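Local coordinates for nucleotidyl transferase (Methanothermobacter thermautotrophicus, PDB 6PLJ), which probably acts as a nucleotidyltransferase of the MobA-like family and may serve in pseudomurein cell-wall synthesis, at residues 32-37 with 82-87; 108-113 with 190-195; 128-133 with 170-175. All blocks are in the same frame, centred on the assembly; numbering follows the deposited sequence.

Contact 1: residues 32-37 with 82-87; sequences AGRGSR and TGHRAG. With EDO (1,2-ethanediol), chain D; EDO (1,2-ethanediol), chain F.
The loop after strand 25-31 packs here on the end of the adjacent parallel strand 77-82 and the type II turn that follows it, with Ala32, Gly33 and Arg34 set against Thr82, Gly83 and His84. One backbone hydrogen bond ties the two segments together: His84 N donates to Ala32 O at 2.8 Å with an N-H...O angle of 164°, reaching the oxygen from above the carbonyl plane. Beside it the small methyl of Ala32 lies close against the backbone, with CB 3.4 Å from Thr82 C. Gly83, having no side chain, allows its backbone to come this close to the Ala32 methyl.

The side chains meet in a CH-pi interaction. Arg34 CG sits over the centre of the His84 imidazole, 3.8 Å from its centroid and only 12° off the ring normal. His84 reaches it because its CG is anti to the backbone N (chi1 -172°). On the opposite face Arg85 CG lies 3.6 Å above the plane, but displaced toward the rim, while His51 meets the ring edge-to-face. The flat imidazole thus has one face centred under an alkyl chain and the other only partly overlapped. Farther along, Arg34 bends at chi3 and carries its charge to a salt bridge with Asp107, so the hydrocarbon base serves the ring and the guanidinium the acid.

Two ethanediol molecules take backbone N-H groups of the first loop: Arg34 N lies 3.0 Å from O1 of the chain D molecule, and Ala32 N 2.9 Å from O1 of the chain F molecule. Such a glycine- and arginine-containing loop between the first strand and helix 36-44 of a Rossmann-like sheet is consistent with the nucleotide-binding signature loop of MobA-like nucleotidyltransferases.

Contact 2: residues 108-113 with 190-195; sequences VPLSAS and GNINPL. With EDO (1,2-ethanediol), chain D.
Pro109, the N-cap residue, and Leu110 and Ser111 in the first turn of helix 110-120 pack against Gly190, which precedes helix 192-201, in a contact between two helix starts of the Rossmann-like MobA fold.

The polar part centres on Gly190 O. Ser111 N, in the first turn of its helix and therefore without an acceptor from an earlier turn, donates to Gly190 O at 2.8 Å with an N-H...O angle of 161°. Ser111 OG stands between its backbone N and carbonyl carbon (chi1 65°), which brings it 3.3 Å from Gly190 O; that hydroxyl bond is weak at best, and its proton has another acceptor within reach. Serine is compact enough to stand over Gly190, its OG 3.2 Å from Gly190 CA. Val108 O accepts from O2 of the chain D ethanediol at 3.0 Å.

Apolar contacts flank this polar centre. Ser111 CB approaches Leu195 CD1 at 4.3 Å. Proline at the N-cap position gives a rigid apolar surface. Gly190 adopts a positive phi (124°), a conformation natural to glycine, and its bare CA accepts Pro109 CB at 3.4 Å, tighter than usual van der Waals contact.

Contact 3: residues 128-133 with 170-175; sequences CAAGDQ and IGMPLA. With EDO (1,2-ethanediol), chain B.
Cys128 and Leu174 form an antiparallel hydrogen-bonded pair: Cys128 N donates to Leu174 O at 2.7 Å, and Leu174 N returns a bond to Cys128 O at 3.0 Å. Their side chains share a face of the sheet, where Leu174 CD1 rests 3.9 Å from Cys128 CB. Leu174 in turn packs on Ile192 and Leu196 of helix 192-201. In one of its two deposited conformers Met172 bends at chi2 and chi3 and sets its CE 3.6 Å from Ala129 C; this contact is therefore less certain.

Beyond the paired strands, Gln133 extends across to the other segment. With CG anti to the backbone N (chi1 -169°) and the chain straight thereafter, Gln133 NE2 reaches Met172 O at 3.0 Å; the oxygen lies in the plane of the amide, whereas the donor stands above the carbonyl plane. Met172 N donates to O1 of the chain B ethanediol at 3.0 Å (N-H...O 160°). The peptide before Pro173 is cis, and the proline ring fits against Leu141 and Ile144 of helix 138-147.

Gln133 NE2 also donates to Glu216 O. Two carbonyl acceptors on one nitrogen fix the amide flip, so glutamine joins the loop after strand 125-130 to the cis-peptide segment without burying a charge.

How the contacts relate
Contact 2 touches both of the others: its centre is 15 Å from that of contact 1 and 11 Å from that of contact 3. The centres of contacts 1 and 3 are 16 Å apart, and these two do not touch, coming no nearer than about 6 Å between closest atoms. Ala32 CB packs on Ser113 OG at 3.8 Å, joining contact 1 to contact 2, and the chain D ethanediol bridges them through Arg34 N and Val108 O. Contact 3 meets contact 2 through Ile192 and a probable hydrogen bond, Asn193 ND2 to Ile170 O at 2.9 Å. The chain D and F ethanediols by loop 32-37 probably come from the crystallisation liquor, but may mark a pocket near the presumed nucleotide site.

Contact 1: residues 32-37 with 82-87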
ATOM      1  N   ALA A  32      -7.914   4.420  -2.587  1.00 11.10           N
ATOM      2  CA  ALA A  32      -9.153   5.200  -2.410  1.00 11.06           C
ATOM      3  C   ALA A  32      -8.969   6.666  -2.074  1.00 10.87           C
ATOM      4  O   ALA A  32      -9.957   7.392  -2.030  1.00 10.83           O
ATOM      5  CB  ALA A  32     -10.016   4.561  -1.339  1.00 11.33           C
ATOM      6  N   GLY A  33      -7.744   7.107  -1.801  1.00 10.84           N
ATOM      7  CA  GLY A  33      -7.526   8.432  -1.278  1.00 10.90           C
ATOM      8  C   GLY A  33      -7.356   9.509  -2.332  1.00 10.93           C
ATOM      9  O   GLY A  33      -7.103   9.227  -3.511  1.00 10.73           O
ATOM     10  N   ARG A  34      -7.450  10.756  -1.881  1.00 11.66           N
ATOM     11  CA  ARG A  34      -7.104  11.895  -2.723  1.00 11.82           C
ATOM     12  C   ARG A  34      -5.582  11.992  -2.809  1.00 12.07           C
ATOM     13  O   ARG A  34      -4.842  11.374  -2.033  1.00 13.54           O
ATOM     14  CB  ARG A  34      -7.672  13.198  -2.159  1.00 12.41           C
ATOM     15  CG  ARG A  34      -9.181  13.339  -2.266  1.00 13.09           C
ATOM     16  CD  ARG A  34      -9.611  14.672  -1.664  1.00 13.43           C
ATOM     17  NE  ARG A  34      -9.353  14.724  -0.239  1.00 13.97           N
ATOM     18  CZ  ARG A  34     -10.157  14.250   0.719  1.00 14.50           C
ATOM     19  NH1 ARG A  34     -11.334  13.706   0.441  1.00 14.51           N
ATOM     20  NH2 ARG A  34      -9.762  14.332   1.984  1.00 15.00           N
ATOM     21  N   GLY A  35      -5.122  12.767  -3.772  1.00 11.62           N
ATOM     22  CA  GLY A  35      -3.717  13.117  -3.892  1.00 11.32           C
ATOM     23  C   GLY A  35      -3.639  14.525  -4.421  1.00 11.08           C
ATOM     24  O   GLY A  35      -3.174  14.770  -5.524  1.00 10.98           O
ATOM     25  N   SER A  36      -4.116  15.456  -3.615  0.70 11.12           N
ATOM     26  CA  SER A  36      -4.265  16.835  -4.059  0.70 11.18           C
ATOM     27  C   SER A  36      -2.914  17.512  -4.306  0.70 11.52           C
ATOM     28  O   SER A  36      -2.774  18.263  -5.281  0.70 10.92           O
ATOM     29  CB  SER A  36      -5.117  17.622  -3.063  0.70 11.28           C
ATOM     30  OG  SER A  36      -4.584  17.579  -1.760  0.70 11.59           O
ATOM     31  N   ARG A  37      -1.931  17.224  -3.452  1.00 11.69           N
ATOM     32  CA  ARG A  37      -0.594  17.819  -3.574  1.00 12.72           C
ATOM     33  C   ARG A  37       0.038  17.484  -4.911  1.00 11.76           C
ATOM     34  O   ARG A  37       0.586  18.367  -5.596  1.00 11.43           O
ATOM     35  CB  ARG A  37       0.298  17.373  -2.409  1.00 13.91           C
ATOM     36  CG  ARG A  37       1.666  18.031  -2.351  1.00 16.06           C
ATOM     37  CD  ARG A  37       1.571  19.522  -2.230  1.00 17.22           C
ATOM     38  NE  ARG A  37       1.679  20.204  -3.511  1.00 19.05           N
ATOM     39  CZ  ARG A  37       1.552  21.513  -3.685  1.00 19.98           C
ATOM     40  NH1 ARG A  37       1.253  22.321  -2.657  1.00 21.87           N
ATOM     41  NH2 ARG A  37       1.700  22.017  -4.900  1.00 19.72           N
ATOM     42  N   THR A  82     -11.370   1.136  -3.274  1.00  9.85           N
ATOM     43  CA  THR A  82     -11.465   2.321  -4.115  1.00  9.95           C
ATOM     44  C   THR A  82     -12.376   3.355  -3.455  1.00 10.27           C
ATOM     45  O   THR A  82     -13.071   3.069  -2.486  1.00 10.70           O
ATOM     46  CB  THR A  82     -11.986   1.955  -5.523  1.00 10.39           C
ATOM     47  OG1 THR A  82     -13.282   1.349  -5.415  1.00 10.64           O
ATOM     48  CG2 THR A  82     -11.021   0.982  -6.221  1.00 10.19           C
ATOM     49  N   GLY A  83     -12.327   4.578  -3.959  1.00 10.26           N
ATOM     50  CA  GLY A  83     -13.152   5.647  -3.404  1.00 10.21           C
ATOM     51  C   GLY A  83     -13.014   6.871  -4.272  1.00 10.33           C
ATOM     52  O   GLY A  83     -13.810   7.094  -5.183  1.00 11.08           O
ATOM     53  N   HIS A  84     -11.968   7.638  -4.018  1.00 10.28           N
ATOM     54  CA  HIS A  84     -11.690   8.795  -4.832  1.00 10.62           C
ATOM     55  C   HIS A  84     -11.466   8.417  -6.283  1.00 10.73           C
ATOM     56  O   HIS A  84     -10.591   7.597  -6.588  1.00 10.74           O
ATOM     57  CB  HIS A  84     -10.489   9.572  -4.331  1.00 10.79           C
ATOM     58  CG  HIS A  84     -10.314  10.852  -5.057  1.00 10.84           C
ATOM     59  ND1 HIS A  84     -11.266  11.853  -5.003  1.00 11.11           N
ATOM     60  CD2 HIS A  84      -9.346  11.291  -5.885  1.00 10.78           C
ATOM     61  CE1 HIS A  84     -10.877  12.853  -5.769  1.00 11.14           C
ATOM     62  NE2 HIS A  84      -9.711  12.548  -6.301  1.00 11.33           N
ATOM     63  N   ARG A  85     -12.233   9.034  -7.185  1.00 10.75           N
ATOM     64  CA  ARG A  85     -12.168   8.705  -8.612  1.00 11.11           C
ATOM     65  C   ARG A  85     -12.276   7.187  -8.846  1.00 11.22           C
ATOM     66  O   ARG A  85     -11.591   6.625  -9.699  1.00 11.14           O
ATOM     67  CB  ARG A  85     -10.907   9.299  -9.246  1.00 11.64           C
ATOM     68  CG  ARG A  85     -10.976  10.826  -9.296  1.00 11.95           C
ATOM     69  CD  ARG A  85      -9.712  11.449  -9.830  1.00 12.75           C
ATOM     70  NE  ARG A  85      -9.933  12.878 -10.084  1.00 13.41           N
ATOM     71  CZ  ARG A  85     -10.424  13.399 -11.212  1.00 14.54           C
ATOM     72  NH1 ARG A  85     -10.709  12.642 -12.284  1.00 16.07           N
ATOM     73  NH2 ARG A  85     -10.604  14.717 -11.283  1.00 15.51           N
ATOM     74  N   ALA A  86     -13.158   6.545  -8.085  1.00 11.54           N
ATOM     75  CA  ALA A  86     -13.300   5.082  -8.147  1.00 12.19           C
ATOM     76  C   ALA A  86     -13.617   4.584  -9.548  1.00 13.28           C
ATOM     77  O   ALA A  86     -13.060   3.575  -9.972  1.00 13.53           O
ATOM     78  CB  ALA A  86     -14.360   4.591  -7.189  1.00 12.39           C
ATOM     79  N   GLY A  87     -14.513   5.260 -10.259  1.00 13.94           N
ATOM     80  CA  GLY A  87     -14.797   4.875 -11.652  1.00 15.64           C
ATOM     81  C   GLY A  87     -13.564   4.700 -12.519  1.00 15.63           C
ATOM     82  O   GLY A  87     -13.392   3.669 -13.191  1.00 16.00           O
TER
HETATM   83  C1  EDO D 303      -8.219  11.158   1.860  1.00 34.83           C
HETATM   84  O1  EDO D 303      -7.084  10.880   1.046  1.00 32.79           O
HETATM   85  C2  EDO D 303      -9.477  10.717   1.134  1.00 34.65           C
HETATM   86  O2  EDO D 303     -10.512  10.467   2.081  1.00 36.84           O
HETATM   87  C1  EDO F 305      -6.184   4.765   0.374  1.00 20.00           C
HETATM   88  O1  EDO F 305      -7.406   4.362   0.262  1.00 20.00           O
HETATM   89  C2  EDO F 305      -5.525   4.983  -0.841  1.00 20.00           C
HETATM   90  O2  EDO F 305      -4.183   5.052  -0.489  1.00 20.00           O

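Contact 2: residues 108-113 with 190-195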
ATOM      1  N   VAL A 108     -13.007   8.874   3.790  1.00 21.46           N
ATOM      2  CA  VAL A 108     -12.468   8.153   4.963  1.00 19.55           C
ATOM      3  C   VAL A 108     -10.946   8.051   4.857  1.00 18.49           C
ATOM      4  O   VAL A 108     -10.396   8.032   3.760  1.00 18.91           O
ATOM      5  CB  VAL A 108     -13.114   6.758   5.168  1.00 19.15           C
ATOM      6  CG1 VAL A 108     -14.627   6.887   5.274  1.00 19.38           C
ATOM      7  CG2 VAL A 108     -12.733   5.768   4.065  1.00 19.63           C
ATOM      8  N   PRO A 109     -10.256   8.009   6.005  1.00 17.74           N
ATOM      9  CA  PRO A 109      -8.805   7.962   5.965  1.00 17.48           C
ATOM     10  C   PRO A 109      -8.257   6.576   5.638  1.00 16.48           C
ATOM     11  O   PRO A 109      -9.026   5.597   5.530  1.00 15.74           O
ATOM     12  CB  PRO A 109      -8.419   8.375   7.375  1.00 17.81           C
ATOM     13  CG  PRO A 109      -9.529   7.849   8.204  1.00 17.96           C
ATOM     14  CD  PRO A 109     -10.762   8.083   7.383  1.00 17.94           C
ATOM     15  N   LEU A 110      -6.940   6.510   5.492  1.00 16.17           N
ATOM     16  CA  LEU A 110      -6.240   5.294   5.046  1.00 15.62           C
ATOM     17  C   LEU A 110      -6.539   4.100   5.923  1.00 15.41           C
ATOM     18  O   LEU A 110      -6.793   3.013   5.414  1.00 14.55           O
ATOM     19  CB  LEU A 110      -4.723   5.526   5.011  0.50 15.52           C
ATOM     20  CG  LEU A 110      -3.877   4.343   4.534  0.50 15.53           C
ATOM     21  CD1 LEU A 110      -4.322   3.928   3.141  0.50 15.64           C
ATOM     22  CD2 LEU A 110      -2.388   4.674   4.535  0.50 15.52           C
ATOM     23  N   SER A 111      -6.530   4.290   7.243  1.00 14.94           N
ATOM     24  CA  SER A 111      -6.802   3.181   8.170  1.00 15.35           C
ATOM     25  C   SER A 111      -8.195   2.600   7.938  1.00 14.26           C
ATOM     26  O   SER A 111      -8.365   1.379   7.975  1.00 13.84           O
ATOM     27  CB  SER A 111      -6.596   3.607   9.630  1.00 16.34           C
ATOM     28  OG  SER A 111      -7.525   4.588  10.003  1.00 18.82           O
ATOM     29  N   ALA A 112      -9.183   3.456   7.661  1.00 13.12           N
ATOM     30  CA  ALA A 112     -10.545   3.011   7.378  1.00 12.73           C
ATOM     31  C   ALA A 112     -10.651   2.289   6.042  1.00 11.94           C
ATOM     32  O   ALA A 112     -11.444   1.359   5.909  1.00 12.27           O
ATOM     33  CB  ALA A 112     -11.506   4.193   7.400  1.00 13.06           C
ATOM     34  N   SER A 113      -9.905   2.754   5.038  1.00 11.80           N
ATOM     35  CA  SER A 113      -9.842   2.070   3.743  1.00 11.48           C
ATOM     36  C   SER A 113      -9.250   0.694   3.923  1.00 10.79           C
ATOM     37  O   SER A 113      -9.786  -0.275   3.411  1.00 10.86           O
ATOM     38  CB  SER A 113      -8.999   2.831   2.719  1.00 12.47           C
ATOM     39  OG  SER A 113      -9.638   4.027   2.397  1.00 13.78           O
ATOM     40  N   GLY A 190      -6.418   7.930  11.634  1.00 30.23           N
ATOM     41  CA  GLY A 190      -6.602   7.669  10.208  1.00 27.91           C
ATOM     42  C   GLY A 190      -5.347   7.314   9.434  1.00 26.03           C
ATOM     43  O   GLY A 190      -5.425   6.625   8.430  1.00 23.35           O
ATOM     44  N   ASN A 191      -4.197   7.815   9.882  1.00 25.93           N
ATOM     45  CA  ASN A 191      -2.907   7.585   9.219  1.00 25.59           C
ATOM     46  C   ASN A 191      -2.309   6.295   9.738  1.00 22.40           C
ATOM     47  O   ASN A 191      -2.575   5.924  10.872  1.00 23.62           O
ATOM     48  CB  ASN A 191      -1.946   8.735   9.530  1.00 28.08           C
ATOM     49  CG  ASN A 191      -2.445  10.063   9.007  1.00 30.43           C
ATOM     50  OD1 ASN A 191      -2.864  10.930   9.775  1.00 33.95           O
ATOM     51  ND2 ASN A 191      -2.428  10.218   7.695  1.00 32.65           N
ATOM     52  N   ILE A 192      -1.498   5.613   8.930  1.00 20.06           N
ATOM     53  CA  ILE A 192      -0.931   4.335   9.363  1.00 19.17           C
ATOM     54  C   ILE A 192       0.220   4.496  10.371  1.00 18.49           C
ATOM     55  O   ILE A 192       0.347   3.690  11.296  1.00 17.39           O
ATOM     56  CB  ILE A 192      -0.526   3.422   8.167  1.00 19.50           C
ATOM     57  CG1 ILE A 192      -0.247   1.982   8.628  1.00 20.10           C
ATOM     58  CG2 ILE A 192       0.694   3.949   7.428  1.00 20.59           C
ATOM     59  CD1 ILE A 192      -1.462   1.262   9.179  1.00 21.36           C
ATOM     60  N   ASN A 193       1.040   5.534  10.220  1.00 18.95           N
ATOM     61  CA  ASN A 193       2.241   5.629  11.045  1.00 18.84           C
ATOM     62  C   ASN A 193       1.929   5.751  12.547  1.00 18.78           C
ATOM     63  O   ASN A 193       2.512   5.024  13.337  1.00 17.78           O
ATOM     64  CB  ASN A 193       3.192   6.728  10.555  1.00 19.29           C
ATOM     65  CG  ASN A 193       4.462   6.784  11.378  1.00 19.45           C
ATOM     66  OD1 ASN A 193       4.594   7.622  12.273  1.00 20.46           O
ATOM     67  ND2 ASN A 193       5.379   5.866  11.121  1.00 18.24           N
ATOM     68  N   PRO A 194       0.962   6.608  12.930  1.00 20.08           N
ATOM     69  CA  PRO A 194       0.559   6.646  14.351  1.00 20.93           C
ATOM     70  C   PRO A 194       0.104   5.295  14.922  1.00 20.04           C
ATOM     71  O   PRO A 194       0.424   4.975  16.078  1.00 20.18           O
ATOM     72  CB  PRO A 194      -0.573   7.682  14.368  1.00 20.89           C
ATOM     73  CG  PRO A 194      -0.285   8.562  13.214  1.00 21.51           C
ATOM     74  CD  PRO A 194       0.288   7.662  12.152  1.00 21.52           C
ATOM     75  N   LEU A 195      -0.590   4.479  14.120  1.00 20.02           N
ATOM     76  CA  LEU A 195      -0.937   3.121  14.557  1.00 19.10           C
ATOM     77  C   LEU A 195       0.259   2.223  14.821  1.00 18.02           C
ATOM     78  O   LEU A 195       0.209   1.380  15.703  1.00 18.44           O
ATOM     79  CB  LEU A 195      -1.858   2.399  13.546  1.00 20.02           C
ATOM     80  CG  LEU A 195      -3.350   2.647  13.595  1.00 20.89           C
ATOM     81  CD1 LEU A 195      -4.035   1.724  12.589  1.00 20.50           C
ATOM     82  CD2 LEU A 195      -3.921   2.435  14.996  1.00 20.47           C
TER
HETATM   83  C1  EDO D 303      -8.219  11.158   1.860  1.00 34.83           C
HETATM   84  O1  EDO D 303      -7.084  10.880   1.046  1.00 32.79           O
HETATM   85  C2  EDO D 303      -9.477  10.717   1.134  1.00 34.65           C
HETATM   86  O2  EDO D 303     -10.512  10.467   2.081  1.00 36.84           O

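Contact 3: residues 128-133 with 170-175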
ATOM      1  N   CYS A 128      -0.943  -5.489   3.409  1.00  8.82           N
ATOM      2  CA  CYS A 128      -1.533  -4.170   3.156  1.00  9.33           C
ATOM      3  C   CYS A 128      -0.557  -3.366   2.319  1.00  9.25           C
ATOM      4  O   CYS A 128       0.606  -3.208   2.713  1.00 10.03           O
ATOM      5  CB  CYS A 128      -1.780  -3.430   4.463  1.00  9.60           C
ATOM      6  SG  CYS A 128      -3.058  -4.208   5.488  1.00 11.28           S
ATOM      7  N   ALA A 129      -1.024  -2.861   1.178  1.00  8.94           N
ATOM      8  CA  ALA A 129      -0.184  -2.085   0.264  1.00  8.83           C
ATOM      9  C   ALA A 129      -0.880  -0.804  -0.132  1.00  9.39           C
ATOM     10  O   ALA A 129      -2.107  -0.751  -0.239  1.00  9.42           O
ATOM     11  CB  ALA A 129       0.150  -2.895  -0.973  1.00  8.77           C
ATOM     12  N   ALA A 130      -0.074   0.228  -0.351  1.00  9.08           N
ATOM     13  CA  ALA A 130      -0.569   1.510  -0.824  1.00  9.22           C
ATOM     14  C   ALA A 130      -0.615   1.519  -2.336  1.00  9.17           C
ATOM     15  O   ALA A 130       0.374   1.213  -2.997  1.00  8.71           O
ATOM     16  CB  ALA A 130       0.345   2.618  -0.338  1.00  9.34           C
ATOM     17  N   GLY A 131      -1.749   1.930  -2.895  1.00  9.07           N
ATOM     18  CA  GLY A 131      -1.890   2.007  -4.344  1.00  9.47           C
ATOM     19  C   GLY A 131      -0.876   2.927  -5.006  1.00  9.54           C
ATOM     20  O   GLY A 131      -0.459   2.670  -6.127  1.00  9.97           O
ATOM     21  N   ASP A 132      -0.458   3.968  -4.287  1.00  9.90           N
ATOM     22  CA  ASP A 132       0.467   4.980  -4.792  1.00 10.19           C
ATOM     23  C   ASP A 132       1.934   4.691  -4.512  1.00 10.20           C
ATOM     24  O   ASP A 132       2.763   5.591  -4.597  1.00 10.01           O
ATOM     25  CB  ASP A 132       0.108   6.371  -4.248  1.00 10.83           C
ATOM     26  CG  ASP A 132       0.316   6.508  -2.759  1.00 11.89           C
ATOM     27  OD1 ASP A 132       0.806   5.564  -2.096  1.00 12.53           O
ATOM     28  OD2 ASP A 132      -0.037   7.590  -2.228  1.00 13.50           O
ATOM     29  N   GLN A 133       2.260   3.440  -4.207  1.00  9.75           N
ATOM     30  CA  GLN A 133       3.629   3.035  -3.932  1.00  9.74           C
ATOM     31  C   GLN A 133       3.984   1.886  -4.882  1.00  9.79           C
ATOM     32  O   GLN A 133       4.159   0.728  -4.463  1.00 10.24           O
ATOM     33  CB  GLN A 133       3.711   2.648  -2.467  1.00  9.90           C
ATOM     34  CG  GLN A 133       5.106   2.453  -1.910  1.00  9.96           C
ATOM     35  CD  GLN A 133       5.096   2.100  -0.432  1.00 10.24           C
ATOM     36  OE1 GLN A 133       4.060   2.139   0.223  1.00 10.77           O
ATOM     37  NE2 GLN A 133       6.255   1.755   0.095  1.00 10.58           N
ATOM     38  N   ILE A 170       8.528   4.854   8.307  1.00 13.41           N
ATOM     39  CA  ILE A 170       7.875   3.662   7.767  1.00 13.15           C
ATOM     40  C   ILE A 170       6.351   3.764   7.804  1.00 12.97           C
ATOM     41  O   ILE A 170       5.778   4.615   8.484  1.00 13.07           O
ATOM     42  CB  ILE A 170       8.355   2.364   8.446  1.00 13.73           C
ATOM     43  CG1 ILE A 170       7.989   2.333   9.934  1.00 14.00           C
ATOM     44  CG2 ILE A 170       9.849   2.180   8.219  1.00 13.58           C
ATOM     45  CD1 ILE A 170       8.421   1.064  10.637  1.00 14.61           C
ATOM     46  N   GLY A 171       5.700   2.890   7.045  1.00 12.76           N
ATOM     47  CA  GLY A 171       4.255   2.910   6.978  1.00 12.85           C
ATOM     48  C   GLY A 171       3.705   1.735   6.242  1.00 13.57           C
ATOM     49  O   GLY A 171       3.052   0.882   6.843  1.00 14.67           O
ATOM     50  N   MET A 172       3.980   1.709   4.936  0.50 13.34           N
ATOM     51  CA  MET A 172       3.524   0.660   4.029  0.50 12.95           C
ATOM     52  C   MET A 172       4.656   0.214   3.116  0.50 12.11           C
ATOM     53  O   MET A 172       5.656   0.918   2.952  0.50 11.59           O
ATOM     54  CB  MET A 172       2.395   1.185   3.150  0.50 13.59           C
ATOM     55  CG  MET A 172       1.233   1.771   3.911  0.50 14.05           C
ATOM     56  SD  MET A 172       0.317   0.418   4.645  0.50 14.66           S
ATOM     57  CE  MET A 172      -0.835   0.125   3.315  0.50 13.13           C
ATOM     58  N   PRO A 173       4.528  -0.972   2.518  1.00 11.04           N
ATOM     59  CA  PRO A 173       3.565  -2.050   2.789  1.00 10.77           C
ATOM     60  C   PRO A 173       3.871  -2.731   4.124  1.00  9.98           C
ATOM     61  O   PRO A 173       4.988  -2.644   4.640  1.00  9.76           O
ATOM     62  CB  PRO A 173       3.804  -3.013   1.643  1.00 10.64           C
ATOM     63  CG  PRO A 173       5.222  -2.806   1.289  1.00 10.93           C
ATOM     64  CD  PRO A 173       5.459  -1.351   1.442  1.00 10.98           C
ATOM     65  N   LEU A 174       2.874  -3.407   4.671  1.00  9.27           N
ATOM     66  CA  LEU A 174       3.048  -4.173   5.899  1.00  9.55           C
ATOM     67  C   LEU A 174       2.209  -5.419   5.776  1.00  9.68           C
ATOM     68  O   LEU A 174       1.328  -5.508   4.910  1.00  9.64           O
ATOM     69  CB  LEU A 174       2.657  -3.349   7.144  1.00  9.53           C
ATOM     70  CG  LEU A 174       1.209  -2.861   7.248  1.00  9.93           C
ATOM     71  CD1 LEU A 174       0.247  -3.957   7.707  1.00 10.31           C
ATOM     72  CD2 LEU A 174       1.095  -1.652   8.167  1.00 10.38           C
ATOM     73  N   ALA A 175       2.479  -6.390   6.629  1.00  9.57           N
ATOM     74  CA  ALA A 175       1.624  -7.572   6.704  1.00  9.71           C
ATOM     75  C   ALA A 175       1.392  -7.890   8.163  1.00 10.03           C
ATOM     76  O   ALA A 175       2.264  -7.682   9.004  1.00 10.25           O
ATOM     77  CB  ALA A 175       2.233  -8.745   5.974  1.00  9.82           C
TER
HETATM   78  C1  EDO B 301       6.213   4.292   2.863  1.00 20.94           C
HETATM   79  O1  EDO B 301       4.998   4.234   3.642  1.00 20.17           O
HETATM   80  C2  EDO B 301       7.332   4.838   3.728  1.00 21.53           C
HETATM   81  O2  EDO B 301       7.003   6.187   4.078  1.00 23.38           O